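Local coordinates for protein tryptophane-5-halogenase (Microbispora sp. ATCC PTA-5024, PDB 5UAO) that halogenates tryptophan at the 5 position, probably within the precursor peptide of the lanthipeptide NAI-107, with the help of flavin-adenine dinucleotide, at residues G41-L46 with R183-L188; L59-D64 with V194-A199; F234-L239 with G331-A336; M342-S347 with A363-I368. All blocks are in the same frame, centred on the assembly; numbering follows the deposited sequence.

Contact 1 of 4, residues G41-L46 with R183-L188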
# COMPACT_ATOMS: atom_id res chain seq x y z
N GLY A 41 -18.98 11.26 17.91
CA GLY A 41 -19.63 12.50 17.55
C GLY A 41 -18.77 13.71 17.98
O GLY A 41 -18.54 14.63 17.19
N TYR A 42 -18.23 13.64 19.19
CA TYR A 42 -17.44 14.79 19.70
C TYR A 42 -16.12 14.94 18.96
O TYR A 42 -15.75 16.08 18.60
CB TYR A 42 -17.30 14.78 21.24
CG TYR A 42 -18.59 15.36 21.90
CD1 TYR A 42 -18.83 16.72 21.92
CD2 TYR A 42 -19.59 14.54 22.39
CE1 TYR A 42 -20.00 17.23 22.42
CE2 TYR A 42 -20.76 15.06 22.93
CZ TYR A 42 -20.94 16.43 22.93
OH TYR A 42 -22.07 17.00 23.46
N LEU A 43 -15.44 13.82 18.68
CA LEU A 43 -14.24 13.92 17.93
C LEU A 43 -14.48 14.44 16.53
O LEU A 43 -13.69 15.23 16.02
CB LEU A 43 -13.48 12.59 17.91
CG LEU A 43 -12.98 12.05 19.26
CD1 LEU A 43 -12.45 10.69 19.04
CD2 LEU A 43 -11.87 12.92 19.90
N THR A 44 -15.56 14.04 15.88
CA THR A 44 -15.86 14.57 14.57
C THR A 44 -16.16 16.04 14.62
O THR A 44 -15.63 16.80 13.79
CB THR A 44 -17.11 13.90 13.99
OG1 THR A 44 -16.89 12.50 13.93
CG2 THR A 44 -17.40 14.41 12.62
N ALA A 45 -17.00 16.47 15.57
CA ALA A 45 -17.37 17.89 15.66
C ALA A 45 -16.13 18.79 15.96
O ALA A 45 -15.96 19.84 15.36
CB ALA A 45 -18.43 18.08 16.74
N LEU A 46 -15.24 18.31 16.84
CA LEU A 46 -14.02 19.06 17.16
C LEU A 46 -13.08 19.15 15.96
O LEU A 46 -12.46 20.19 15.76
CB LEU A 46 -13.31 18.43 18.36
CG LEU A 46 -14.04 18.67 19.64
CD1 LEU A 46 -13.54 17.74 20.72
CD2 LEU A 46 -13.80 20.10 20.09
N ARG A 183 -16.77 14.07 28.95
CA ARG A 183 -17.13 15.32 29.59
C ARG A 183 -16.15 16.40 29.07
O ARG A 183 -16.54 17.49 28.75
CB ARG A 183 -17.08 15.18 31.12
CG ARG A 183 -17.34 16.49 31.85
CD ARG A 183 -17.54 16.25 33.33
NE ARG A 183 -17.17 17.40 34.15
CZ ARG A 183 -17.95 18.45 34.43
NH1 ARG A 183 -19.19 18.53 33.94
NH2 ARG A 183 -17.48 19.43 35.21
N TYR A 184 -14.88 16.05 29.01
CA TYR A 184 -13.88 16.97 28.53
C TYR A 184 -14.05 17.38 27.09
O TYR A 184 -14.01 18.55 26.75
CB TYR A 184 -12.50 16.37 28.66
CG TYR A 184 -11.44 17.31 28.18
CD1 TYR A 184 -11.23 18.55 28.82
CD2 TYR A 184 -10.59 16.96 27.17
CE1 TYR A 184 -10.23 19.44 28.40
CE2 TYR A 184 -9.57 17.83 26.76
CZ TYR A 184 -9.38 19.06 27.39
OH TYR A 184 -8.36 19.92 26.99
N LEU A 185 -14.26 16.40 26.22
CA LEU A 185 -14.55 16.70 24.85
C LEU A 185 -15.82 17.55 24.70
O LEU A 185 -15.91 18.44 23.86
CB LEU A 185 -14.70 15.42 24.03
CG LEU A 185 -13.49 14.49 23.92
CD1 LEU A 185 -13.87 13.21 23.17
CD2 LEU A 185 -12.30 15.20 23.32
N THR A 186 -16.79 17.30 25.55
CA THR A 186 -18.04 18.05 25.48
C THR A 186 -17.81 19.52 25.85
O THR A 186 -18.33 20.46 25.22
CB THR A 186 -19.08 17.43 26.42
OG1 THR A 186 -19.37 16.08 25.98
CG2 THR A 186 -20.40 18.28 26.46
N GLU A 187 -16.97 19.70 26.84
CA GLU A 187 -16.59 21.05 27.28
C GLU A 187 -15.80 21.77 26.21
O GLU A 187 -16.03 22.95 25.97
CB GLU A 187 -15.77 20.98 28.61
CG GLU A 187 -15.07 22.29 29.02
CD GLU A 187 -13.66 22.10 29.60
OE1 GLU A 187 -13.53 21.79 30.82
OE2 GLU A 187 -12.67 22.29 28.84
N LEU A 188 -14.85 21.07 25.59
CA LEU A 188 -14.04 21.66 24.55
C LEU A 188 -14.87 22.06 23.39
O LEU A 188 -14.69 23.12 22.89
CB LEU A 188 -12.93 20.72 24.04
CG LEU A 188 -11.55 20.78 24.62
CD1 LEU A 188 -10.59 19.89 23.83
CD2 LEU A 188 -11.05 22.21 24.57

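Contact 2 of 4, residues L59-D64 with V194-A199. With FAD (flavin-adenine dinucleotide), chain E.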
# COMPACT_ATOMS: atom_id res chain seq x y z
N LEU A 59 -23.89 19.65 17.06
CA LEU A 59 -23.97 18.32 17.53
C LEU A 59 -25.36 18.07 18.13
O LEU A 59 -25.73 18.75 19.08
CB LEU A 59 -22.83 18.04 18.55
CG LEU A 59 -22.68 16.54 18.90
CD1 LEU A 59 -21.24 16.10 19.15
CD2 LEU A 59 -23.54 16.15 20.10
N VAL A 60 -26.06 17.03 17.62
CA VAL A 60 -27.40 16.60 18.03
C VAL A 60 -27.34 15.29 18.81
O VAL A 60 -26.77 14.31 18.36
CB VAL A 60 -28.32 16.39 16.82
CG1 VAL A 60 -29.75 15.95 17.22
CG2 VAL A 60 -28.36 17.63 15.89
N GLU A 61 -27.87 15.26 20.01
CA GLU A 61 -27.88 14.03 20.79
C GLU A 61 -29.07 13.93 21.75
O GLU A 61 -29.64 14.95 22.23
CB GLU A 61 -26.60 13.83 21.59
CG GLU A 61 -26.33 14.90 22.61
CD GLU A 61 -25.14 14.66 23.51
OE1 GLU A 61 -24.86 13.51 23.91
OE2 GLU A 61 -24.47 15.64 23.85
N SER A 62 -29.44 12.69 21.99
CA SER A 62 -30.61 12.36 22.75
C SER A 62 -30.17 12.10 24.17
O SER A 62 -29.39 11.19 24.42
CB SER A 62 -31.26 11.07 22.17
OG SER A 62 -32.41 10.68 22.89
N ALA A 63 -30.71 12.85 25.11
CA ALA A 63 -30.46 12.56 26.49
C ALA A 63 -31.05 11.20 26.87
O ALA A 63 -30.71 10.64 27.92
CB ALA A 63 -31.07 13.64 27.34
N ASP A 64 -31.92 10.66 26.03
CA ASP A 64 -32.61 9.39 26.34
C ASP A 64 -32.03 8.12 25.74
O ASP A 64 -32.56 7.03 25.99
CB ASP A 64 -34.09 9.44 25.89
CG ASP A 64 -34.93 10.40 26.72
OD1 ASP A 64 -34.52 10.71 27.87
OD2 ASP A 64 -35.99 10.85 26.22
N VAL A 194 -18.90 24.81 18.82
CA VAL A 194 -19.81 23.75 18.32
C VAL A 194 -21.18 24.02 18.96
O VAL A 194 -21.25 24.18 20.20
CB VAL A 194 -19.29 22.34 18.66
CG1 VAL A 194 -20.34 21.29 18.34
CG2 VAL A 194 -18.02 22.01 17.88
N ARG A 195 -22.26 24.07 18.17
CA ARG A 195 -23.61 24.26 18.78
C ARG A 195 -24.18 22.93 19.24
O ARG A 195 -24.09 21.95 18.54
CB ARG A 195 -24.56 24.88 17.76
CG ARG A 195 -23.99 26.13 17.11
CD ARG A 195 -25.08 26.95 16.42
NE ARG A 195 -25.56 26.38 15.15
CZ ARG A 195 -26.66 25.64 15.00
NH1 ARG A 195 -27.42 25.31 16.04
NH2 ARG A 195 -27.00 25.21 13.79
N HIS A 196 -24.79 22.89 20.40
CA HIS A 196 -25.42 21.69 20.88
C HIS A 196 -26.96 21.71 20.65
O HIS A 196 -27.57 22.73 20.85
CB HIS A 196 -25.12 21.52 22.34
CG HIS A 196 -25.47 20.18 22.85
ND1 HIS A 196 -26.70 19.89 23.43
CD2 HIS A 196 -24.77 19.02 22.87
CE1 HIS A 196 -26.73 18.62 23.77
NE2 HIS A 196 -25.57 18.06 23.44
N VAL A 197 -27.53 20.58 20.19
CA VAL A 197 -28.97 20.40 20.06
C VAL A 197 -29.43 19.14 20.85
O VAL A 197 -28.90 18.04 20.63
CB VAL A 197 -29.34 20.31 18.58
CG1 VAL A 197 -30.83 20.11 18.41
CG2 VAL A 197 -28.92 21.59 17.84
N ASP A 198 -30.33 19.29 21.81
CA ASP A 198 -30.83 18.15 22.54
C ASP A 198 -32.09 17.67 21.83
O ASP A 198 -33.13 18.34 21.87
CB ASP A 198 -31.08 18.50 24.00
CG ASP A 198 -31.79 17.38 24.80
OD1 ASP A 198 -31.80 16.19 24.41
OD2 ASP A 198 -32.37 17.72 25.86
N ALA A 199 -32.01 16.51 21.21
CA ALA A 199 -33.16 16.00 20.44
C ALA A 199 -33.05 14.51 20.23
O ALA A 199 -31.95 13.96 20.20
CB ALA A 199 -33.23 16.72 19.10
PA FAD E . -22.25 5.59 21.00
O1A FAD E . -21.25 5.80 22.14
O2A FAD E . -23.22 4.39 20.96
O5B FAD E . -23.07 6.95 20.75
C5B FAD E . -24.26 7.07 19.99
C4B FAD E . -24.79 8.47 20.20
O4B FAD E . -25.83 8.53 19.22
C3B FAD E . -25.44 8.81 21.56
O3B FAD E . -25.09 10.20 22.05
C2B FAD E . -26.94 8.70 21.28
O2B FAD E . -27.81 9.53 22.16
C1B FAD E . -26.98 9.15 19.82
N9A FAD E . -28.23 8.73 19.15
C8A FAD E . -28.59 7.45 18.81
N7A FAD E . -29.81 7.48 18.20
C5A FAD E . -30.22 8.77 18.19
C6A FAD E . -31.44 9.45 17.76
N6A FAD E . -32.44 8.73 17.18
N1A FAD E . -31.48 10.77 17.90
C2A FAD E . -30.48 11.49 18.44
N3A FAD E . -29.36 10.91 18.88
C4A FAD E . -29.19 9.58 18.78
N1 FAD E . -12.65 1.45 21.26
C2 FAD E . -11.34 1.73 21.58
O2 FAD E . -10.68 2.58 20.91
N3 FAD E . -10.73 1.13 22.64
C4 FAD E . -11.34 0.22 23.43
O4 FAD E . -10.67 -0.30 24.38
C4X FAD E . -12.77 -0.12 23.12
N5 FAD E . -13.47 -1.06 23.80
C5X FAD E . -14.76 -1.36 23.50
C6 FAD E . -15.42 -2.33 24.24
C7 FAD E . -16.72 -2.69 23.95
C7M FAD E . -17.48 -3.72 24.74
C8 FAD E . -17.44 -2.00 22.88
C8M FAD E . -18.88 -2.40 22.59
C9 FAD E . -16.79 -1.04 22.14
C9A FAD E . -15.45 -0.68 22.37
N10 FAD E . -14.76 0.30 21.58
C10 FAD E . -13.40 0.57 21.95
C1' FAD E . -15.34 1.14 20.49
C2' FAD E . -15.58 2.55 21.21
O2' FAD E . -16.32 2.17 22.36
C3' FAD E . -16.53 3.76 20.90
O3' FAD E . -16.86 4.77 21.93
C4' FAD E . -17.94 3.25 20.92
O4' FAD E . -17.97 1.79 21.06
C5' FAD E . -18.62 3.91 19.72
O5' FAD E . -18.82 5.27 19.96
P FAD E . -20.07 5.90 19.11
O1P FAD E . -20.01 5.44 17.72
O2P FAD E . -19.89 7.39 19.38
O3P FAD E . -21.46 5.34 19.59

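Contact 3 of 4, residues F234-L239 with G331-A336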
# COMPACT_ATOMS: atom_id res chain seq x y z
N PHE A 234 -24.53 1.77 17.02
CA PHE A 234 -24.92 0.54 16.26
C PHE A 234 -26.23 0.66 15.47
O PHE A 234 -26.28 0.14 14.40
CB PHE A 234 -24.99 -0.67 17.20
CG PHE A 234 -23.64 -1.12 17.70
CD1 PHE A 234 -22.73 -1.65 16.82
CD2 PHE A 234 -23.34 -1.13 19.04
CE1 PHE A 234 -21.50 -2.12 17.24
CE2 PHE A 234 -22.13 -1.63 19.49
CZ PHE A 234 -21.19 -2.11 18.60
N ARG A 235 -27.22 1.40 15.99
CA ARG A 235 -28.48 1.67 15.32
C ARG A 235 -28.35 2.24 13.91
O ARG A 235 -29.26 2.07 13.10
CB ARG A 235 -29.24 2.75 16.08
CG ARG A 235 -30.12 2.26 17.19
CD ARG A 235 -30.43 3.44 18.16
NE ARG A 235 -29.67 3.18 19.35
CZ ARG A 235 -30.17 2.98 20.56
NH1 ARG A 235 -31.48 3.09 20.80
NH2 ARG A 235 -29.32 2.69 21.56
N SER A 236 -27.29 3.02 13.69
CA SER A 236 -26.91 3.51 12.38
C SER A 236 -28.13 4.07 11.63
O SER A 236 -28.53 3.56 10.58
CB SER A 236 -26.20 2.38 11.61
OG SER A 236 -25.75 2.79 10.27
N LEU A 237 -28.71 5.12 12.22
CA LEU A 237 -30.04 5.64 11.81
C LEU A 237 -30.03 6.22 10.40
O LEU A 237 -30.96 5.97 9.61
CB LEU A 237 -30.48 6.71 12.78
CG LEU A 237 -31.96 6.90 12.94
CD1 LEU A 237 -32.41 5.72 13.78
CD2 LEU A 237 -32.22 8.23 13.64
N LEU A 238 -28.99 7.01 10.08
CA LEU A 238 -28.90 7.58 8.76
C LEU A 238 -28.37 6.63 7.73
O LEU A 238 -29.03 6.42 6.68
CB LEU A 238 -28.15 8.90 8.73
CG LEU A 238 -28.68 10.07 9.55
CD1 LEU A 238 -28.42 9.90 11.02
CD2 LEU A 238 -27.99 11.33 9.03
N LEU A 239 -27.22 6.02 8.02
CA LEU A 239 -26.52 5.21 7.02
C LEU A 239 -27.29 3.91 6.65
O LEU A 239 -27.64 3.62 5.44
CB LEU A 239 -25.16 4.80 7.55
CG LEU A 239 -24.28 4.08 6.52
CD1 LEU A 239 -23.70 5.12 5.60
CD2 LEU A 239 -23.19 3.27 7.25
N GLY A 331 -18.53 -6.38 12.38
CA GLY A 331 -18.81 -6.23 10.96
C GLY A 331 -18.73 -4.81 10.56
O GLY A 331 -18.45 -3.95 11.37
N ARG A 332 -18.92 -4.57 9.27
CA ARG A 332 -18.93 -3.23 8.75
C ARG A 332 -20.08 -3.12 7.76
O ARG A 332 -20.55 -4.11 7.25
CB ARG A 332 -17.62 -2.87 8.07
CG ARG A 332 -17.28 -3.69 6.84
CD ARG A 332 -16.17 -3.00 6.05
NE ARG A 332 -15.73 -3.86 4.93
CZ ARG A 332 -16.32 -3.87 3.74
NH1 ARG A 332 -17.30 -3.02 3.43
NH2 ARG A 332 -15.87 -4.67 2.82
N HIS A 333 -20.52 -1.89 7.48
CA HIS A 333 -21.41 -1.63 6.37
C HIS A 333 -20.65 -1.57 5.06
O HIS A 333 -19.42 -1.46 5.04
CB HIS A 333 -22.18 -0.39 6.62
CG HIS A 333 -23.16 -0.53 7.74
ND1 HIS A 333 -22.79 -0.44 9.07
CD2 HIS A 333 -24.47 -0.81 7.73
CE1 HIS A 333 -23.85 -0.62 9.83
NE2 HIS A 333 -24.88 -0.86 9.04
N ARG A 334 -21.38 -1.74 3.96
CA ARG A 334 -20.79 -1.79 2.63
C ARG A 334 -20.10 -0.49 2.35
O ARG A 334 -19.03 -0.47 1.78
CB ARG A 334 -21.87 -2.06 1.57
CG ARG A 334 -21.40 -2.60 0.22
CD ARG A 334 -22.61 -2.87 -0.67
NE ARG A 334 -23.55 -1.71 -0.71
CZ ARG A 334 -24.83 -1.77 -1.15
NH1 ARG A 334 -25.35 -2.90 -1.63
NH2 ARG A 334 -25.60 -0.67 -1.15
N GLU A 335 -20.70 0.61 2.80
CA GLU A 335 -20.16 1.92 2.53
C GLU A 335 -20.27 2.75 3.79
O GLU A 335 -21.20 2.54 4.60
CB GLU A 335 -20.99 2.58 1.41
CG GLU A 335 -21.26 1.72 0.17
CD GLU A 335 -21.94 2.52 -0.93
OE1 GLU A 335 -23.14 2.75 -0.79
OE2 GLU A 335 -21.24 2.97 -1.89
N ALA A 336 -19.38 3.70 3.93
CA ALA A 336 -19.45 4.67 5.00
C ALA A 336 -20.04 6.01 4.60
O ALA A 336 -20.54 6.78 5.47
CB ALA A 336 -18.05 4.89 5.59

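Contact 4 of 4, residues M342-S347 with A363-I368. With FAD (flavin-adenine dinucleotide), chain E.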
# COMPACT_ATOMS: atom_id res chain seq x y z
N MET A 342 -22.05 10.89 5.91
CA MET A 342 -20.94 9.98 6.24
C MET A 342 -21.13 9.41 7.65
O MET A 342 -21.49 10.10 8.55
CB MET A 342 -19.60 10.66 6.14
CG MET A 342 -18.53 9.63 6.62
SD MET A 342 -17.03 9.87 5.81
CE MET A 342 -15.87 8.75 6.64
N ALA A 343 -20.87 8.13 7.81
CA ALA A 343 -20.91 7.51 9.13
C ALA A 343 -19.52 7.36 9.78
O ALA A 343 -18.51 7.00 9.13
CB ALA A 343 -21.59 6.16 9.05
N VAL A 344 -19.49 7.65 11.07
CA VAL A 344 -18.28 7.57 11.87
C VAL A 344 -18.59 6.84 13.13
O VAL A 344 -19.58 7.16 13.83
CB VAL A 344 -17.69 8.99 12.23
CG1 VAL A 344 -16.47 8.87 13.14
CG2 VAL A 344 -17.37 9.83 10.97
N GLY A 345 -17.72 5.89 13.47
CA GLY A 345 -17.81 5.10 14.70
C GLY A 345 -18.67 3.83 14.56
O GLY A 345 -18.66 3.19 13.52
N ASN A 346 -19.42 3.46 15.59
CA ASN A 346 -20.14 2.20 15.57
C ASN A 346 -21.27 2.17 14.54
O ASN A 346 -21.71 1.09 14.14
CB ASN A 346 -20.76 1.88 16.96
CG ASN A 346 -19.73 1.59 18.07
OD1 ASN A 346 -18.50 1.54 17.85
ND2 ASN A 346 -20.26 1.43 19.31
N SER A 347 -21.77 3.31 14.13
CA SER A 347 -22.71 3.35 13.02
C SER A 347 -22.18 2.74 11.73
O SER A 347 -23.00 2.25 10.93
CB SER A 347 -23.14 4.79 12.75
OG SER A 347 -21.97 5.57 12.53
N ALA A 363 -10.77 7.98 14.34
CA ALA A 363 -9.86 9.06 13.96
C ALA A 363 -9.58 9.04 12.42
O ALA A 363 -9.47 10.08 11.70
CB ALA A 363 -8.59 8.96 14.74
N THR A 364 -9.42 7.85 11.89
CA THR A 364 -9.16 7.69 10.47
C THR A 364 -10.35 8.16 9.64
O THR A 364 -10.17 8.89 8.65
CB THR A 364 -8.89 6.17 10.12
OG1 THR A 364 -7.77 5.66 10.88
CG2 THR A 364 -8.63 6.01 8.70
N ALA A 365 -11.57 7.73 10.00
CA ALA A 365 -12.79 8.20 9.33
C ALA A 365 -12.94 9.73 9.41
O ALA A 365 -13.31 10.38 8.41
CB ALA A 365 -14.03 7.51 9.95
N VAL A 366 -12.63 10.29 10.56
CA VAL A 366 -12.65 11.77 10.73
C VAL A 366 -11.69 12.46 9.78
O VAL A 366 -12.04 13.49 9.17
CB VAL A 366 -12.39 12.15 12.17
CG1 VAL A 366 -12.22 13.65 12.38
CG2 VAL A 366 -13.58 11.71 13.04
N GLN A 367 -10.48 11.93 9.64
CA GLN A 367 -9.51 12.59 8.73
C GLN A 367 -9.96 12.52 7.33
O GLN A 367 -9.75 13.43 6.55
CB GLN A 367 -8.08 12.01 8.86
CG GLN A 367 -7.45 12.47 10.09
CD GLN A 367 -6.06 11.92 10.20
OE1 GLN A 367 -5.80 10.92 10.91
NE2 GLN A 367 -5.17 12.52 9.46
N ILE A 368 -10.55 11.40 6.96
CA ILE A 368 -11.14 11.24 5.64
C ILE A 368 -12.23 12.28 5.37
O ILE A 368 -12.19 13.01 4.35
CB ILE A 368 -11.69 9.80 5.47
CG1 ILE A 368 -10.53 8.80 5.39
CG2 ILE A 368 -12.57 9.63 4.24
CD1 ILE A 368 -11.00 7.37 5.36
PA FAD E . -22.25 5.59 21.00
O1A FAD E . -21.25 5.80 22.14
O2A FAD E . -23.22 4.39 20.96
O5B FAD E . -23.07 6.95 20.75
C5B FAD E . -24.26 7.07 19.99
C4B FAD E . -24.79 8.47 20.20
O4B FAD E . -25.83 8.53 19.22
C3B FAD E . -25.44 8.81 21.56
O3B FAD E . -25.09 10.20 22.05
C2B FAD E . -26.94 8.70 21.28
O2B FAD E . -27.81 9.53 22.16
C1B FAD E . -26.98 9.15 19.82
N9A FAD E . -28.23 8.73 19.15
C8A FAD E . -28.59 7.45 18.81
N7A FAD E . -29.81 7.48 18.20
C5A FAD E . -30.22 8.77 18.19
C6A FAD E . -31.44 9.45 17.76
N6A FAD E . -32.44 8.73 17.18
N1A FAD E . -31.48 10.77 17.90
C2A FAD E . -30.48 11.49 18.44
N3A FAD E . -29.36 10.91 18.88
C4A FAD E . -29.19 9.58 18.78
N1 FAD E . -12.65 1.45 21.26
C2 FAD E . -11.34 1.73 21.58
O2 FAD E . -10.68 2.58 20.91
N3 FAD E . -10.73 1.13 22.64
C4 FAD E . -11.34 0.22 23.43
O4 FAD E . -10.67 -0.30 24.38
C4X FAD E . -12.77 -0.12 23.12
N5 FAD E . -13.47 -1.06 23.80
C5X FAD E . -14.76 -1.36 23.50
C6 FAD E . -15.42 -2.33 24.24
C7 FAD E . -16.72 -2.69 23.95
C7M FAD E . -17.48 -3.72 24.74
C8 FAD E . -17.44 -2.00 22.88
C8M FAD E . -18.88 -2.40 22.59
C9 FAD E . -16.79 -1.04 22.14
C9A FAD E . -15.45 -0.68 22.37
N10 FAD E . -14.76 0.30 21.58
C10 FAD E . -13.40 0.57 21.95
C1' FAD E . -15.34 1.14 20.49
C2' FAD E . -15.58 2.55 21.21
O2' FAD E . -16.32 2.17 22.36
C3' FAD E . -16.53 3.76 20.90
O3' FAD E . -16.86 4.77 21.93
C4' FAD E . -17.94 3.25 20.92
O4' FAD E . -17.97 1.79 21.06
C5' FAD E . -18.62 3.91 19.72
O5' FAD E . -18.82 5.27 19.96
P FAD E . -20.07 5.90 19.11
O1P FAD E . -20.01 5.44 17.72
O2P FAD E . -19.89 7.39 19.38
O3P FAD E . -21.46 5.34 19.59

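Contact 1 of 4, residues G41-L46 with R183-L188
Leu185 wedges into the side of helix 41-46. Its CB rests 3.9 Å from CB of Tyr42, and its branched, apolar end suits the spot because the fork straddles two leucines: CD1 packs on CD2 of Leu43, while CD2 lies 3.8 Å from CD1 of Leu46 and, more loosely, against Leu43. With CG anti to its carbonyl carbon (chi1 -80°), Tyr42 sets its ring against Thr186. The Thr186 OG1 atom sits above one ring face, off-centre, 3.4 Å from Tyr42 CZ, and Thr186 CA makes a CH-pi contact with it. That hydroxyl is bonded back to Val182 O, so it can lie on an aromatic surface, and Tyr42 OH is hydrogen-bonded to Glu61 OE2. Replacing Tyr42 by an alanine would probably strip Thr186 of its aromatic cover and leave Glu61 without this hydroxyl. Leu46 CD2 reaches CB of Leu188 at 4.1 Å. The axes of the two helical segments approach to 9.6 Å, their N-to-C directions 29° apart. Helix 39-51 follows strand 31-35 and carries Gly41 of a GxGxxG-type sequence, consistent with the first helix of a Rossmann-type FAD-binding fold; helix 178-191 packs on it, and it also meets Val57 of strand 56-61 and Ile362 of helix 358-372.

Contact 2 of 4, residues L59-D64 with V194-A199
Strands 59-61 and 195-198 run parallel, their axes 4.7 Å apart at closest, with Leu59 beside His196, Val60 beside Val197 and Glu61 beside Asp198. The backbone ladder begins with Leu59 N on Arg195 O at 2.7 Å, continues through Val197 N on Leu59 O and Glu61 N on Val197 O, and ends with Ala199 N on Glu61 O. Val60 and Val197 lie side by side, beta-branched residues suited to extended backbone, with Val60 CG2 3.9 Å from Val197 CB. On the face that carries Leu59, Glu61 meets His196. With Glu61 CG set between its backbone N and carbonyl carbon (chi1 62°), the chain extends to bring OE2 2.7 Å from His196 NE2. The bond is straight (165°), lies in the imidazole plane and uses the anti lone pair of OE2; the same oxygen is also bonded to Tyr42 OH. Strand 56-61 is consistent with the second strand of a Rossmann-type FAD fold, in which an acidic residue commonly ends this strand near the adenosine ribose. Here Glu61 OE1 is 3.8 Å from FAD O3B, too far for a firm bond. Were an alanine to replace Glu61, His196 NE2 and Tyr42 OH would probably lose their shared carboxylate mate, and the imidazole would be freer to turn. Ala199 O lies 3.4 Å from FAD C2A of the adenine, and Ser62 O 3.2 Å from FAD O2B.

Contact 3 of 4, residues F234-L239 with G331-A336
Leu239 and His333 lie alongside each other, running opposite ways, with the CD2 methyl of Leu239 over one face of the imidazole. That methyl is 4.2 Å from the ring centroid and 27° off the ring normal, a CH-pi contact. Leu239 CG is anti to the backbone N (chi1 -173°), which carries both methyls across to segment 331-336. There CD2 also touches Glu335 O at 3.4 Å, while CD1 lies 3.6 Å from Ala336 O. Ser236 OG approaches the far end of the same ring obliquely, 3.9 Å from His333 CE1. This is packing, since the hydroxyl is bonded to Ser347 O and Glu240 N; a small polar residue fits where the turn into helix 237-242 passes close to the imidazole. The contact thus joins the start of that helix to strand 331-333, the middle strand of a three-stranded antiparallel sheet with 247-249 and 349-350. The ring is fixed at both nitrogens, ND1 by Tyr348 O and NE2 by Glu240 OE1. A carbonyl and a carboxylate there would probably favour a doubly protonated imidazole, although one face carries an aliphatic methyl. Glu335 O, by contrast, is buried against Leu239 with no hydrogen-bond partner, probably at a small energetic cost.

Contact 4 of 4, residues M342-S347 with A363-I368
The backbone N of Asn346 gives FAD O1P a hydrogen bond of 3.0 Å, nearly straight at 166°, two residues after Val344, which packs on Ala365 of helix 363-368. The Asn346 amide faces FAD O4': ND2 gives and OD1 takes a weak bond with it, but the amide crowds C5', so its exact placement is doubtful. The intervening Gly345 has a positive phi of 88°, and a side chain there would run into O1P, so glycine lets the chain pass close to the phosphate. Val344, back toward strand 341-343, sends its two methyls to different partners: CG2 lies 4.2 Å from Ala365 CB, and CG1 meets CG2 of Val366 at 4.1 Å. This is the joint between strand 341-343 of the eight-stranded mixed sheet and helix 358-372, with FAD-binding residues where the chain leaves the strand, an arrangement consistent with the Rossmann-type FAD-binding fold of the family. Met342, two residues before Val344, reaches Ala365 and Ile368, about one turn apart on the helix. With CG anti to the backbone N (chi1 175°), its flexible thioether brings CE to 3.5 Å from Ala365 O and 4.2 Å from Ile368 CG2. Ala365 is small enough for Met342 and Val344 both to come close to the helix. Leu390 of helix 383-406 also touches Met342 and Ile368, and Ile368 meets Phe447 of the second subunit.

Overall arrangement
Contacts 1 and 2 interleave along the chain: helix 39-51 leads into strand 56-61 and helix 178-191 into strand 195-208, so the two lie 12 Å apart, centre to centre, and touch directly. Contacts 3 and 4 follow later, their centres 11 Å apart, joined where Ala336 meets Ala343 and Ser236 meets Ser347. Contact 4 also reaches contact 1, through Thr44 packed against Val344 and Val366. Contacts 2 and 4 use different strands of one mixed sheet and have centres 19 Å apart, yet both touch FAD, contact 2 at the adenosine and contact 4 at the phosphate and ribityl chain. Distant parts of the chain thus converge on a single cofactor.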